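Local coordinates for esterase (uncultured bacterium pCosCE1, PDB 7ATL), which hydrolyses carboxylic esters and also shows promiscuous acyltransferase activity, as a family VIII carboxylesterase with a beta-lactamase-like fold, at residues L121-S126 with Y171-D176; R112-H117 with D176-V181. All coordinates share one frame; numbering follows the deposited sequence.

Interaction 1 of 2, residues L121-S126 with Y171-D176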
loop_
_atom_site.group_PDB
_atom_site.type_symbol
_atom_site.label_atom_id
_atom_site.label_comp_id
_atom_site.label_asym_id
_atom_site.label_seq_id
_atom_site.Cartn_x
_atom_site.Cartn_y
_atom_site.Cartn_z
ATOM N N LEU A 121 -7.835 7.445 -13.529
ATOM C CA LEU A 121 -6.372 7.307 -13.694
ATOM C C LEU A 121 -6.000 5.825 -13.798
ATOM O O LEU A 121 -6.865 4.935 -13.505
ATOM C CB LEU A 121 -5.696 8.003 -12.516
ATOM C CG LEU A 121 -5.978 9.500 -12.454
ATOM C CD1 LEU A 121 -5.599 10.081 -11.097
ATOM C CD2 LEU A 121 -5.243 10.211 -13.576
ATOM N N ASP A 122 -4.773 5.581 -14.249
ATOM C CA ASP A 122 -4.256 4.214 -14.495
ATOM C C ASP A 122 -2.890 4.064 -13.811
ATOM O O ASP A 122 -2.466 4.960 -13.064
ATOM C CB ASP A 122 -4.208 3.911 -16.001
ATOM C CG ASP A 122 -4.397 2.443 -16.369
ATOM O OD1 ASP A 122 -4.445 1.592 -15.436
ATOM O OD2 ASP A 122 -4.469 2.147 -17.592
ATOM N N TYR A 123 -2.267 2.914 -14.001
ATOM C CA TYR A 123 -0.854 2.646 -13.669
ATOM C C TYR A 123 -0.185 2.206 -14.968
ATOM O O TYR A 123 -0.865 1.513 -15.744
ATOM C CB TYR A 123 -0.758 1.554 -12.606
ATOM C CG TYR A 123 -0.420 2.008 -11.212
ATOM C CD1 TYR A 123 0.617 2.901 -10.965
ATOM C CD2 TYR A 123 -1.078 1.462 -10.116
ATOM C CE1 TYR A 123 0.943 3.285 -9.673
ATOM C CE2 TYR A 123 -0.750 1.824 -8.818
ATOM C CZ TYR A 123 0.251 2.744 -8.602
ATOM O OH TYR A 123 0.548 3.102 -7.328
ATOM N N ARG A 124 1.060 2.614 -15.193
ATOM C CA ARG A 124 1.859 2.212 -16.367
ATOM C C ARG A 124 2.022 0.694 -16.331
ATOM O O ARG A 124 2.044 0.074 -17.424
ATOM C CB ARG A 124 3.211 2.930 -16.331
ATOM C CG ARG A 124 4.080 2.772 -17.570
ATOM C CD ARG A 124 5.388 3.508 -17.345
ATOM N NE ARG A 124 6.501 2.595 -17.566
ATOM C CZ ARG A 124 7.470 2.299 -16.703
ATOM N NH1 ARG A 124 7.523 2.842 -15.500
ATOM N NH2 ARG A 124 8.422 1.460 -17.069
ATOM N N LEU A 125 2.101 0.115 -15.128
ATOM C CA LEU A 125 2.282 -1.354 -14.956
ATOM C C LEU A 125 0.988 -2.102 -15.306
ATOM O O LEU A 125 1.087 -3.335 -15.521
ATOM C CB LEU A 125 2.796 -1.686 -13.552
ATOM C CG LEU A 125 1.990 -1.165 -12.363
ATOM C CD1 LEU A 125 0.621 -1.811 -12.262
ATOM C CD2 LEU A 125 2.743 -1.397 -11.073
ATOM N N SER A 126 -0.162 -1.412 -15.388
ATOM C CA SER A 126 -1.451 -1.982 -15.868
ATOM C C SER A 126 -1.571 -1.850 -17.383
ATOM O O SER A 126 -2.605 -2.325 -17.903
ATOM C CB SER A 126 -2.644 -1.333 -15.255
ATOM O OG SER A 126 -2.515 -1.291 -13.859
ATOM N N TYR A 171 -7.249 0.582 -10.278
ATOM C CA TYR A 171 -6.071 0.793 -9.412
ATOM C C TYR A 171 -5.130 1.748 -10.130
ATOM O O TYR A 171 -4.889 1.537 -11.312
ATOM C CB TYR A 171 -5.384 -0.528 -9.096
ATOM C CG TYR A 171 -4.449 -0.458 -7.930
ATOM C CD1 TYR A 171 -4.820 0.131 -6.735
ATOM C CD2 TYR A 171 -3.204 -1.032 -8.008
ATOM C CE1 TYR A 171 -3.964 0.178 -5.649
ATOM C CE2 TYR A 171 -2.327 -0.985 -6.939
ATOM C CZ TYR A 171 -2.708 -0.385 -5.753
ATOM O OH TYR A 171 -1.826 -0.383 -4.716
ATOM N N SER A 172 -4.629 2.767 -9.441
ATOM C CA SER A 172 -4.137 3.963 -10.147
ATOM C C SER A 172 -3.022 4.685 -9.389
ATOM O O SER A 172 -2.751 4.407 -8.221
ATOM C CB SER A 172 -5.287 4.878 -10.435
ATOM O OG SER A 172 -5.627 5.629 -9.284
ATOM N N LEU A 173 -2.407 5.614 -10.109
ATOM C CA LEU A 173 -1.516 6.670 -9.590
ATOM C C LEU A 173 -2.291 7.704 -8.771
ATOM O O LEU A 173 -1.694 8.732 -8.471
ATOM C CB LEU A 173 -0.881 7.334 -10.809
ATOM C CG LEU A 173 0.327 6.597 -11.385
ATOM C CD1 LEU A 173 0.680 7.152 -12.764
ATOM C CD2 LEU A 173 1.504 6.707 -10.427
ATOM N N ALA A 174 -3.543 7.453 -8.399
ATOM C CA ALA A 174 -4.370 8.482 -7.726
ATOM C C ALA A 174 -3.696 8.949 -6.439
ATOM O O ALA A 174 -3.861 10.132 -6.097
ATOM C CB ALA A 174 -5.770 7.988 -7.438
ATOM N N ILE A 175 -3.024 8.060 -5.714
ATOM C CA ILE A 175 -2.485 8.421 -4.366
ATOM C C ILE A 175 -1.203 9.251 -4.561
ATOM O O ILE A 175 -0.906 10.070 -3.683
ATOM C CB ILE A 175 -2.321 7.191 -3.440
ATOM C CG1 ILE A 175 -3.631 6.419 -3.290
ATOM C CG2 ILE A 175 -1.805 7.598 -2.066
ATOM C CD1 ILE A 175 -4.794 7.279 -2.827
ATOM N N ASP A 176 -0.508 9.088 -5.689
ATOM C CA ASP A 176 0.644 9.950 -6.052
ATOM C C ASP A 176 0.100 11.360 -6.283
ATOM O O ASP A 176 0.734 12.340 -5.797
ATOM C CB ASP A 176 1.429 9.418 -7.258
ATOM C CG ASP A 176 2.145 8.093 -7.014
ATOM O OD1 ASP A 176 1.459 7.128 -6.594
ATOM O OD2 ASP A 176 3.388 8.032 -7.252
HETATM O O HOH W 1 -4.788 -0.491 -13.088
HETATM O O HOH W 2 -1.104 5.911 -6.441
HETATM O O HOH W 3 2.530 4.708 -6.998
#
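The Tyr123 ring lies with one face against the Ser172-Leu173 backbone and its CE2 edge toward Tyr171. On that face Leu173 N sits over the ring centre and the Ser172 carbonyl nearer the rim, with Tyr123 CE2 3.3 Å from Ser172 O. The edge meets the face of Tyr171 in an offset edge-to-face pair, centroids 5.4 Å apart and planes at 65°. Leu173 crosses obliquely over the CD1/CE1 rim of the same Tyr123 face, its CD2 3.5 Å from Tyr123 CE1. Leu121 extends its side chain, CB beside Ser172 CB and CD1 over Ala174 CA. The two segments are joined by one direct hydrogen bond, Leu173 N to Asp122 O (3.0 Å, 159° at the hydrogen), which enters from above the carbonyl plane. Ser172 OG, held between its own N and carbonyl carbon (chi1 80°), accepts from Ala174 N at 2.9 Å in an ST turn that leads into the helix. Waters bridge several other polar atoms: one is gripped by Asp122 OD1, Ser126 OG and Tyr171 O; a second accepts from Tyr123 OH (2.6 Å) and donates to Asp176 OD1; a third accepts from Ile175 N and donates to Ser172 O and Asp176 OD1. Asp122 OD2 bonds Gln127, and Asp176 OD2 bonds Ser262. Ser65 and Lys68 fit the SxxK pattern; either tyrosine hydroxyl reaches Lys68 NZ, and Tyr171, which also bonds Ser65 OG, is probably the catalytic tyrosine, as in relatives. If protonated, Lys68 would be expected to lower the pKa of both phenols. The contact joins the loop after helix 111-116 to the start of helix 174-186, beside helix 67-80, with helix 132-136 touching Leu173.

Interaction 2 of 2, residues R112-H117 with D176-V181; sequences RHLLSH and DVLGAV
Helix 112-116 and helix 176-181 pass each other at 9.8 Å between axes, with their N-to-C directions 137° apart, so they run roughly antiparallel but well splayed. The backbones come nearest at Leu114 and Leu178, whose CA atoms are 6.5 Å apart. Helix 112-116 then stops in a Schellman motif: His117 takes a positive phi (63°) and turns the chain away from the helix. No hydrogen bond crosses the gap, and the contact is made by aliphatic branches, one of which also rests on the backbone of the second helix. Leu114 points straight at that helix with CG beside its backbone N (chi1 -67°) and its outer chain extended, which carries CD1 to the surface of the partner. There CD1 meets Val177 CG1 at 3.9 Å, the two side chains crossing at about a right angle, and lies at the same distance from Leu178 N; Val181 CG2, one turn further on, is a looser neighbour at 4.5 Å. Leu178 holds CG anti to its backbone N, and its CD2 meets CD2 of Leu115 tip to tip at 3.5 Å, the two chains crossing obliquely. The leucine pair is further covered by helix 67-80, where Leu115 touches Thr72 and Met76 and Leu178 touches Ala75. Val177 and Ala180 also pack on helix 149-157. All of the residues that touch are buried. This is plain leucine and valine helix packing within the helical part of the serine beta-lactamase fold, close to helix 67-80, at whose start the probable SxxK motif lies.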
loop_
_atom_site.group_PDB
_atom_site.type_symbol
_atom_site.label_atom_id
_atom_site.label_comp_id
_atom_site.label_asym_id
_atom_site.label_seq_id
_atom_site.Cartn_x
_atom_site.Cartn_y
_atom_site.Cartn_z
ATOM N N ARG A 112 -12.506 12.395 -3.258
ATOM C CA ARG A 112 -13.051 11.056 -2.890
ATOM C C ARG A 112 -12.761 10.054 -4.018
ATOM O O ARG A 112 -12.723 8.818 -3.756
ATOM C CB ARG A 112 -14.556 11.098 -2.589
ATOM C CG ARG A 112 -15.414 11.637 -3.728
ATOM C CD ARG A 112 -16.892 11.489 -3.446
ATOM N NE ARG A 112 -17.346 12.463 -2.461
ATOM C CZ ARG A 112 -17.624 12.212 -1.180
ATOM N NH1 ARG A 112 -17.480 11.001 -0.665
ATOM N NH2 ARG A 112 -18.018 13.204 -0.409
ATOM N N HIS A 113 -12.630 10.550 -5.246
ATOM C CA HIS A 113 -12.303 9.698 -6.405
ATOM C C HIS A 113 -10.834 9.285 -6.260
ATOM O O HIS A 113 -10.523 8.087 -6.486
ATOM C CB HIS A 113 -12.613 10.390 -7.746
ATOM C CG HIS A 113 -14.016 10.860 -7.946
ATOM N ND1 HIS A 113 -14.304 12.073 -8.582
ATOM C CD2 HIS A 113 -15.213 10.305 -7.645
ATOM C CE1 HIS A 113 -15.610 12.238 -8.661
ATOM N NE2 HIS A 113 -16.191 11.175 -8.096
ATOM N N LEU A 114 -9.941 10.212 -5.915
ATOM C CA LEU A 114 -8.520 9.824 -5.678
ATOM C C LEU A 114 -8.447 8.714 -4.604
ATOM O O LEU A 114 -7.728 7.731 -4.814
ATOM C CB LEU A 114 -7.672 11.035 -5.275
ATOM C CG LEU A 114 -7.451 12.105 -6.339
ATOM C CD1 LEU A 114 -6.483 13.164 -5.838
ATOM C CD2 LEU A 114 -6.940 11.493 -7.633
ATOM N N LEU A 115 -9.172 8.855 -3.494
ATOM C CA LEU A 115 -9.064 7.957 -2.314
ATOM C C LEU A 115 -9.517 6.529 -2.652
ATOM O O LEU A 115 -9.043 5.595 -1.976
ATOM C CB LEU A 115 -9.912 8.538 -1.183
ATOM C CG LEU A 115 -9.412 9.860 -0.619
ATOM C CD1 LEU A 115 -10.398 10.427 0.386
ATOM C CD2 LEU A 115 -8.051 9.685 0.031
ATOM N N SER A 116 -10.417 6.357 -3.623
ATOM C CA SER A 116 -11.083 5.069 -3.934
ATOM C C SER A 116 -10.704 4.613 -5.340
ATOM O O SER A 116 -11.251 3.593 -5.797
ATOM C CB SER A 116 -12.587 5.176 -3.755
ATOM O OG SER A 116 -12.919 5.429 -2.392
ATOM N N HIS A 117 -9.796 5.327 -6.007
ATOM C CA HIS A 117 -9.243 4.926 -7.330
ATOM C C HIS A 117 -10.359 4.889 -8.383
ATOM O O HIS A 117 -10.370 3.949 -9.179
ATOM C CB HIS A 117 -8.520 3.567 -7.224
ATOM C CG HIS A 117 -7.269 3.608 -6.415
ATOM N ND1 HIS A 117 -6.089 4.094 -6.923
ATOM C CD2 HIS A 117 -7.015 3.241 -5.138
ATOM C CE1 HIS A 117 -5.155 4.024 -5.991
ATOM N NE2 HIS A 117 -5.700 3.513 -4.884
ATOM N N ASP A 176 -0.508 9.088 -5.689
ATOM C CA ASP A 176 0.644 9.950 -6.052
ATOM C C ASP A 176 0.100 11.360 -6.283
ATOM O O ASP A 176 0.734 12.340 -5.797
ATOM C CB ASP A 176 1.429 9.418 -7.258
ATOM C CG ASP A 176 2.145 8.093 -7.014
ATOM O OD1 ASP A 176 1.459 7.128 -6.594
ATOM O OD2 ASP A 176 3.388 8.032 -7.252
ATOM N N VAL A 177 -1.047 11.465 -6.960
ATOM C CA VAL A 177 -1.730 12.772 -7.180
ATOM C C VAL A 177 -2.139 13.355 -5.813
ATOM O O VAL A 177 -1.857 14.545 -5.573
ATOM C CB VAL A 177 -2.912 12.654 -8.164
ATOM C CG1 VAL A 177 -3.611 13.991 -8.351
ATOM C CG2 VAL A 177 -2.453 12.116 -9.512
ATOM N N LEU A 178 -2.718 12.533 -4.928
ATOM C CA LEU A 178 -3.196 12.970 -3.597
ATOM C C LEU A 178 -2.032 13.602 -2.833
ATOM O O LEU A 178 -2.214 14.687 -2.241
ATOM C CB LEU A 178 -3.783 11.770 -2.852
ATOM C CG LEU A 178 -4.396 12.083 -1.482
ATOM C CD1 LEU A 178 -5.525 13.105 -1.568
ATOM C CD2 LEU A 178 -4.883 10.800 -0.846
ATOM N N GLY A 179 -0.863 12.970 -2.885
ATOM C CA GLY A 179 0.373 13.467 -2.248
ATOM C C GLY A 179 0.666 14.903 -2.630
ATOM O O GLY A 179 0.906 15.725 -1.730
ATOM N N ALA A 180 0.613 15.205 -3.927
ATOM C CA ALA A 180 0.841 16.569 -4.443
ATOM C C ALA A 180 -0.280 17.491 -3.949
ATOM O O ALA A 180 0.008 18.616 -3.528
ATOM C CB ALA A 180 0.958 16.542 -5.947
ATOM N N VAL A 181 -1.524 17.038 -3.954
ATOM C CA VAL A 181 -2.610 17.871 -3.367
ATOM C C VAL A 181 -2.243 18.203 -1.915
ATOM O O VAL A 181 -2.317 19.380 -1.531
ATOM C CB VAL A 181 -3.986 17.191 -3.432
ATOM C CG1 VAL A 181 -4.994 17.926 -2.555
ATOM C CG2 VAL A 181 -4.482 17.064 -4.859
#

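Overall arrangement
After helix 3-21, the first strands and helix 67-80, the chain reaches helix 111-116, whose residues 112-117 meet 176-181; interaction 2 therefore closes the longer loop, of 58 intervening residues. Inside it, interaction 1 closes a loop of 44 residues between 121-126 and 171-176, so the two contacts nest without crossing. Both end on helix 174-186 and share Asp176: interaction 1 takes the approach and first turn, interaction 2 the following turns. Their centres are 10 Å apart, and they meet where Ser172 OG and His117 ND1 probably share a hydrogen bond. Together they tie helix 111-116 and its following loop to helix 174-186, beside helix 67-80.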